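Local coordinates for putative ABC-transporter ATP-binding protein (PDB 1Z47) that hydrolyses ATP as the CysA subunit of a putative sulfate ABC transporter, at the interface of chains A and B. Coordinates in Å, arbitrary orientation; residue numbers count along the deposited sequence, not the author numbering. Chains: chain A/B, putative ABC-transporter ATP-binding protein.

The two chains meet around a two-fold axis, and the four contacts sample that meeting. Contacts 1 and 4 lie about 7 Å apart between the centres of their C-alpha atoms and share A:His204, A:Asp205 and B:Thr178. Contact 2 repeats the threonine-histidine pairing with the chains exchanged, about 14 Å from contact 1. Contact 3 is about 17 Å from contact 2 and shares B:Glu207 with it, so helix 206-212 is used on two fronts. Together they place the D-loop of each subunit against the switch histidine of the other, an arrangement that fits the dimer expected of ABC ATPases.

Contact 1: the interface of chains A and B. Residues chain A 204-207, 248; chain B 178, 182.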
# COMPACT_ATOMS: atom_id res chain seq x y z
N HIS A 204 -6.57 -6.01 4.82
CA HIS A 204 -6.06 -7.04 3.92
C HIS A 204 -4.62 -6.69 3.54
O HIS A 204 -4.01 -7.33 2.67
CB HIS A 204 -6.96 -7.17 2.68
CG HIS A 204 -7.18 -5.87 1.95
ND1 HIS A 204 -6.18 -5.22 1.27
CD2 HIS A 204 -8.30 -5.12 1.79
CE1 HIS A 204 -6.67 -4.12 0.72
NE2 HIS A 204 -7.95 -4.03 1.02
N ASP A 205 -4.07 -5.68 4.23
CA ASP A 205 -2.71 -5.16 3.99
C ASP A 205 -1.77 -5.57 5.14
O ASP A 205 -1.78 -4.96 6.21
CB ASP A 205 -2.75 -3.63 3.91
CG ASP A 205 -1.41 -3.03 3.52
OD1 ASP A 205 -0.36 -3.72 3.67
OD2 ASP A 205 -1.40 -1.86 3.07
N GLN A 206 -0.93 -6.57 4.91
CA GLN A 206 -0.06 -7.02 5.98
C GLN A 206 0.87 -5.93 6.50
O GLN A 206 1.18 -5.90 7.68
CB GLN A 206 0.72 -8.27 5.53
CG GLN A 206 1.61 -8.11 4.30
CD GLN A 206 2.93 -7.42 4.60
OE1 GLN A 206 3.55 -7.66 5.65
NE2 GLN A 206 3.38 -6.59 3.67
N GLU A 207 1.31 -5.02 5.63
CA GLU A 207 2.21 -3.97 6.09
C GLU A 207 1.52 -3.10 7.12
O GLU A 207 2.11 -2.74 8.14
CB GLU A 207 2.66 -3.09 4.91
CG GLU A 207 3.99 -2.38 5.16
CD GLU A 207 3.88 -0.88 5.00
OE1 GLU A 207 3.39 -0.22 5.93
OE2 GLU A 207 4.28 -0.37 3.92
N GLU A 248 7.15 -10.23 2.48
CA GLU A 248 7.24 -10.60 1.08
C GLU A 248 7.94 -11.94 0.98
O GLU A 248 8.74 -12.29 1.86
CB GLU A 248 8.00 -9.51 0.33
CG GLU A 248 7.15 -8.24 0.21
CD GLU A 248 7.91 -7.03 -0.30
OE1 GLU A 248 8.44 -6.27 0.55
OE2 GLU A 248 7.99 -6.85 -1.53
N THR B 178 -4.58 -6.26 -1.31
CA THR B 178 -3.18 -5.84 -1.39
C THR B 178 -2.23 -6.86 -2.04
O THR B 178 -1.40 -6.51 -2.89
CB THR B 178 -2.63 -5.53 0.03
OG1 THR B 178 -3.44 -4.51 0.63
CG2 THR B 178 -1.19 -5.05 -0.04
N ARG B 182 -0.40 -6.57 -5.82
CA ARG B 182 1.04 -6.64 -6.02
C ARG B 182 1.43 -7.67 -7.07
O ARG B 182 2.35 -7.44 -7.86
CB ARG B 182 1.76 -6.94 -4.69
CG ARG B 182 1.69 -5.78 -3.69
CD ARG B 182 2.65 -5.98 -2.53
NE ARG B 182 2.14 -5.34 -1.32
CZ ARG B 182 2.80 -5.28 -0.16
NH1 ARG B 182 4.01 -5.82 -0.05
NH2 ARG B 182 2.24 -4.68 0.89
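The ring nitrogen ND1 of A:His204 lies 2.9 Å from the hydroxyl OG1 of B:Thr178 in a hydrogen bond bent to 131° at the hydrogen, with either group possibly the donor. The first torsion (chi1 54°) sets the imidazole between backbone N and carbonyl carbon, where ND1 faces the threonine, whose CB lies at the ring edge, in plane. B:Thr178 also brings CB to 3.5 Å from the backbone O of A:His204, and its OG1 sits 3.5 Å from CB of A:Asp205. An alanine in place of A:His204 would probably leave the threonine hydroxyl without this partner and open a gap beside it. More loosely, NH2 of B:Arg182 makes a long salt bridge of 3.9 Å to OD1 of A:Asp205, the guanidinium and carboxylate planes 85° apart. The same OD1 takes a weak hydrogen bond from the backbone N of A:Glu207, which may help to steady the carboxylate. The amide NE2 of A:Gln206 comes within 3.6 Å of NH2 of B:Arg182. The A:Glu248 carboxylate, OE2 4.4 Å from NH1 of B:Arg182, may add a longer-range attraction. A:His204 is the switch (H-loop) histidine following strand 198-203, A:Asp205 precedes helix 206-212 and may cap its start, and B:Thr178 opens helix 178-195, after the D-loop.

Contact 2: the interface of chains A and B. Residues chain A 176-178, 182; chain B 204-205, 207.
Hydrogen bonding across this patch pairs OG1 of A:Thr178 with ND1 of B:His204 at 2.9 Å, without a settled direction. Its hydroxyl stands anti to the carbonyl carbon (chi1 -58°), pointing at the imidazole, while the methyl CG2 of A:Thr178 lies 4.0 Å from OD1 of B:Asp205. Packing against the ring comes from the preceding residue: CA of A:Asp177 sits 3.9 Å above one face of B:His204, offset toward the rim. The carboxylate of A:Asp177 is turned roughly parallel to the imidazole, their planes 23° apart, with its OD1 3.9 Å from CG of B:His204. The backbone O of A:Ile176 is 3.8 Å from CE1 of B:His204, so the ring is flanked by three successive residues. A glycine in place of B:His204 would probably deprive the A:Thr178 hydroxyl of its mate and leave the A:Asp177 backbone without the face it rests on. Charge pairing is weaker: NH2 of A:Arg182 reaches OD1 of B:Asp205 at 3.9 Å, the side chains crossing at about a right angle. B:Glu207, of opposite charge, is more distant, with OE2 5.7 Å from NH2 of A:Arg182, and may add a diffuse attraction. Residues 176 and 177 of chain A belong to the D-loop, which follows the Walker B strand 166-170 and leads into helix 178-195; facing them, B:His204 is the H-loop histidine between strand 198-203 and helix 206-212.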
# COMPACT_ATOMS: atom_id res chain seq x y z
N ILE A 176 -9.13 6.42 -0.01
CA ILE A 176 -8.28 7.51 0.47
C ILE A 176 -6.95 7.46 -0.29
O ILE A 176 -6.55 6.39 -0.75
CB ILE A 176 -7.94 7.33 1.97
CG1 ILE A 176 -7.49 8.65 2.59
CG2 ILE A 176 -6.80 6.33 2.12
CD1 ILE A 176 -8.62 9.59 2.88
N ASP A 177 -6.27 8.59 -0.42
CA ASP A 177 -4.97 8.64 -1.08
C ASP A 177 -3.98 7.96 -0.15
O ASP A 177 -4.05 8.12 1.08
CB ASP A 177 -4.51 10.09 -1.33
CG ASP A 177 -5.09 10.70 -2.61
OD1 ASP A 177 -5.88 10.01 -3.30
OD2 ASP A 177 -4.77 11.87 -2.92
N THR A 178 -3.05 7.21 -0.74
CA THR A 178 -2.01 6.49 -0.00
C THR A 178 -1.30 7.31 1.10
O THR A 178 -1.10 6.83 2.22
CB THR A 178 -0.92 5.97 -0.98
OG1 THR A 178 -1.54 5.13 -1.96
CG2 THR A 178 0.14 5.19 -0.25
N ARG A 182 -1.70 6.83 5.26
CA ARG A 182 -0.57 6.58 6.14
C ARG A 182 -0.53 7.56 7.31
O ARG A 182 -0.20 7.17 8.44
CB ARG A 182 0.75 6.62 5.37
CG ARG A 182 0.93 5.45 4.40
CD ARG A 182 2.35 5.35 3.88
NE ARG A 182 2.37 4.78 2.53
CZ ARG A 182 3.48 4.50 1.85
NH1 ARG A 182 4.68 4.74 2.38
NH2 ARG A 182 3.39 3.98 0.62
N HIS B 204 -1.75 7.05 -7.05
CA HIS B 204 -1.53 7.99 -5.96
C HIS B 204 -0.59 7.34 -4.94
O HIS B 204 -0.36 7.88 -3.84
CB HIS B 204 -2.87 8.39 -5.32
CG HIS B 204 -3.71 7.23 -4.88
ND1 HIS B 204 -3.36 6.41 -3.83
CD2 HIS B 204 -4.90 6.77 -5.34
CE1 HIS B 204 -4.29 5.49 -3.66
NE2 HIS B 204 -5.24 5.68 -4.56
N ASP B 205 -0.02 6.19 -5.33
CA ASP B 205 0.88 5.39 -4.49
C ASP B 205 2.33 5.50 -4.99
O ASP B 205 2.71 4.85 -5.96
CB ASP B 205 0.45 3.92 -4.52
CG ASP B 205 1.26 3.05 -3.56
OD1 ASP B 205 2.36 3.47 -3.13
OD2 ASP B 205 0.77 1.93 -3.24
N GLU B 207 5.03 4.23 -3.93
CA GLU B 207 5.77 2.97 -3.94
C GLU B 207 5.50 2.22 -5.24
O GLU B 207 6.42 1.68 -5.85
CB GLU B 207 5.37 2.09 -2.76
CG GLU B 207 6.44 1.08 -2.36
CD GLU B 207 5.92 -0.34 -2.36
OE1 GLU B 207 5.82 -0.93 -3.46
OE2 GLU B 207 5.61 -0.87 -1.27

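Contact 3: the interface of chains A and B. Residues chain A 305, 307, 309, 316; chain B 207, 211-212.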
# COMPACT_ATOMS: atom_id res chain seq x y z
N ARG A 305 15.28 -7.53 -14.55
CA ARG A 305 15.40 -6.09 -14.34
C ARG A 305 15.47 -5.70 -12.88
O ARG A 305 15.31 -6.54 -11.99
CB ARG A 305 14.28 -5.33 -15.05
CG ARG A 305 12.92 -5.45 -14.47
CD ARG A 305 12.27 -4.09 -14.43
NE ARG A 305 11.09 -4.12 -13.58
CZ ARG A 305 10.50 -3.04 -13.09
NH1 ARG A 305 10.97 -1.82 -13.37
NH2 ARG A 305 9.43 -3.18 -12.32
N ALA A 307 14.63 -2.23 -9.97
CA ALA A 307 13.83 -1.03 -9.71
C ALA A 307 14.31 -0.44 -8.38
O ALA A 307 14.33 -1.11 -7.36
CB ALA A 307 12.33 -1.37 -9.64
N LYS A 309 13.96 1.35 -5.12
CA LYS A 309 12.81 1.66 -4.27
C LYS A 309 13.14 2.50 -3.04
O LYS A 309 12.36 2.58 -2.10
CB LYS A 309 12.11 0.35 -3.89
CG LYS A 309 11.59 -0.41 -5.14
CD LYS A 309 10.61 -1.49 -4.79
CE LYS A 309 9.30 -0.90 -4.30
NZ LYS A 309 8.40 -1.98 -3.82
N TRP A 316 14.64 -8.55 -10.09
CA TRP A 316 13.98 -9.77 -10.53
C TRP A 316 14.93 -10.56 -11.43
O TRP A 316 15.52 -10.01 -12.37
CB TRP A 316 12.69 -9.43 -11.30
CG TRP A 316 11.59 -8.94 -10.38
CD1 TRP A 316 10.69 -9.71 -9.69
CD2 TRP A 316 11.35 -7.58 -9.98
NE1 TRP A 316 9.90 -8.91 -8.88
CE2 TRP A 316 10.29 -7.60 -9.04
CE3 TRP A 316 11.94 -6.36 -10.32
CZ2 TRP A 316 9.80 -6.43 -8.44
CZ3 TRP A 316 11.45 -5.19 -9.73
CH2 TRP A 316 10.39 -5.24 -8.79
N GLU B 207 5.03 4.23 -3.93
CA GLU B 207 5.77 2.97 -3.94
C GLU B 207 5.50 2.22 -5.24
O GLU B 207 6.42 1.68 -5.85
CB GLU B 207 5.37 2.09 -2.76
CG GLU B 207 6.44 1.08 -2.36
CD GLU B 207 5.92 -0.34 -2.36
OE1 GLU B 207 5.82 -0.93 -3.46
OE2 GLU B 207 5.61 -0.87 -1.27
N GLU B 211 8.25 1.17 -8.17
CA GLU B 211 8.36 -0.24 -8.49
C GLU B 211 8.24 -0.63 -9.96
O GLU B 211 9.01 -1.48 -10.44
CB GLU B 211 7.32 -1.02 -7.72
CG GLU B 211 7.20 -2.44 -8.23
CD GLU B 211 7.64 -3.46 -7.21
OE1 GLU B 211 8.52 -3.16 -6.38
OE2 GLU B 211 7.09 -4.57 -7.27
N VAL B 212 7.29 -0.05 -10.67
CA VAL B 212 7.11 -0.45 -12.05
C VAL B 212 7.41 0.55 -13.15
O VAL B 212 7.61 0.15 -14.29
CB VAL B 212 5.67 -1.00 -12.29
CG1 VAL B 212 5.36 -2.14 -11.31
CG2 VAL B 212 4.67 0.10 -12.14
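Two carboxylates of chain B converge on the amine of A:Lys309: NZ donates to OE1 of B:Glu207 and to OE1 of B:Glu211, each at 2.8 Å, forming salt bridges. Neither oxygen is met within its own plane; the amine stands well above the B:Glu207 carboxylate, 77° out of plane, and less steeply over that of B:Glu211. A bend in the lysine chain (chi3 70°) brings the amine between the two acids, which project from the same helix, and the shared positive charge probably eases their repulsion. B:Glu211 has the most surface hidden of the helix residues here. On its carboxylate face opposite the amine, the benzo rim of A:Trp316 comes in edge-on, CH2 3.6 Å from CD of B:Glu211. Its main chain is held as well: NH2 of A:Arg305 donates to the backbone O of B:Glu211 at 2.6 Å, in the carbonyl plane but tilted from the guanidinium plane. That carbonyl belongs to the last turn of helix 206-212, so the arginine would complement the negative helix end. The loose side is A:Ala307 and B:Val212, which lose little surface; B:Glu207 gives up less than B:Glu211 although its OE1 is firmly held. The site is thus a salt-bridged subunit interface, where strands 301-308 and 312-319 of the C-terminal part of chain A receive the helix after the partner's switch histidine. Beside the arginine bond, the methyl CB of A:Ala307 rests 3.4 Å from the same B:Glu211 O.

Contact 4: the interface of chains A and B. Residues chain A 49-50, 204-205; chain B 176-178.
In B:Asp177, CG stands anti to the carbonyl carbon (chi1 -84°) and a chi2 near zero (1°) turns the carboxylate so that OD2 faces the main chain of A:Ser50. The backbone N of A:Ser50 donates to OD2 of B:Asp177 at 2.7 Å in a nearly straight bond, 165° at the hydrogen, using the syn lone pair of the oxygen. The serine hydroxyl is swung the other way, leaving CB of A:Ser50 rather than OG against the acid, 3.4 Å from OD1 of B:Asp177. CA of A:Pro49 adds a contact of 3.4 Å to OD2 of B:Asp177, so the carboxylate is seated on two consecutive loop residues. Its remaining flank runs beside the imidazole: OD1 of B:Asp177 is 4.0 Å from CD2 of A:His204, and the B:Asp177 CA lies over the rim of one ring face. Next along, B:Thr178 keeps its bond to the histidine, while B:Ile176 is poorly ordered. One aspartate therefore spans two conserved nucleotide-site elements of the opposite chain and probably links their positions across the interface. A:Pro49 and A:Ser50 belong to the Walker A P-loop between strand 43-47 and helix 54-62, and B:Asp177 ends the D-loop, immediately before helix 178-195.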
# COMPACT_ATOMS: atom_id res chain seq x y z
N PRO A 49 -7.52 -12.35 3.68
CA PRO A 49 -8.00 -12.08 2.31
C PRO A 49 -9.46 -11.65 2.37
O PRO A 49 -10.15 -11.87 3.37
CB PRO A 49 -7.89 -13.44 1.62
CG PRO A 49 -6.79 -14.13 2.36
CD PRO A 49 -7.04 -13.74 3.82
N SER A 50 -9.95 -11.06 1.29
CA SER A 50 -11.35 -10.67 1.23
C SER A 50 -12.19 -11.92 1.47
O SER A 50 -11.93 -12.99 0.89
CB SER A 50 -11.67 -10.08 -0.16
OG SER A 50 -13.07 -9.89 -0.34
N HIS A 204 -6.57 -6.01 4.82
CA HIS A 204 -6.06 -7.04 3.92
C HIS A 204 -4.62 -6.69 3.54
O HIS A 204 -4.01 -7.33 2.67
CB HIS A 204 -6.96 -7.17 2.68
CG HIS A 204 -7.18 -5.87 1.95
ND1 HIS A 204 -6.18 -5.22 1.27
CD2 HIS A 204 -8.30 -5.12 1.79
CE1 HIS A 204 -6.67 -4.12 0.72
NE2 HIS A 204 -7.95 -4.03 1.02
N ASP A 205 -4.07 -5.68 4.23
CA ASP A 205 -2.71 -5.16 3.99
C ASP A 205 -1.77 -5.57 5.14
O ASP A 205 -1.78 -4.96 6.21
CB ASP A 205 -2.75 -3.63 3.91
CG ASP A 205 -1.41 -3.03 3.52
OD1 ASP A 205 -0.36 -3.72 3.67
OD2 ASP A 205 -1.40 -1.86 3.07
N ILE B 176 -9.14 -4.14 -4.90
CA ILE B 176 -8.43 -5.42 -4.96
C ILE B 176 -7.68 -5.63 -3.64
O ILE B 176 -7.33 -4.65 -2.97
CB ILE B 176 -7.37 -5.41 -6.08
CG1 ILE B 176 -6.99 -6.84 -6.48
CG2 ILE B 176 -6.11 -4.71 -5.59
CD1 ILE B 176 -8.01 -7.51 -7.35
N ASP B 177 -7.44 -6.88 -3.26
CA ASP B 177 -6.69 -7.18 -2.05
C ASP B 177 -5.24 -6.80 -2.33
O ASP B 177 -4.73 -7.02 -3.44
CB ASP B 177 -6.76 -8.68 -1.70
CG ASP B 177 -8.02 -9.06 -0.91
OD1 ASP B 177 -8.86 -8.17 -0.66
OD2 ASP B 177 -8.17 -10.25 -0.55
N THR B 178 -4.58 -6.26 -1.31
CA THR B 178 -3.18 -5.84 -1.39
C THR B 178 -2.23 -6.86 -2.04
O THR B 178 -1.40 -6.51 -2.89
CB THR B 178 -2.63 -5.53 0.03
OG1 THR B 178 -3.44 -4.51 0.63
CG2 THR B 178 -1.19 -5.05 -0.04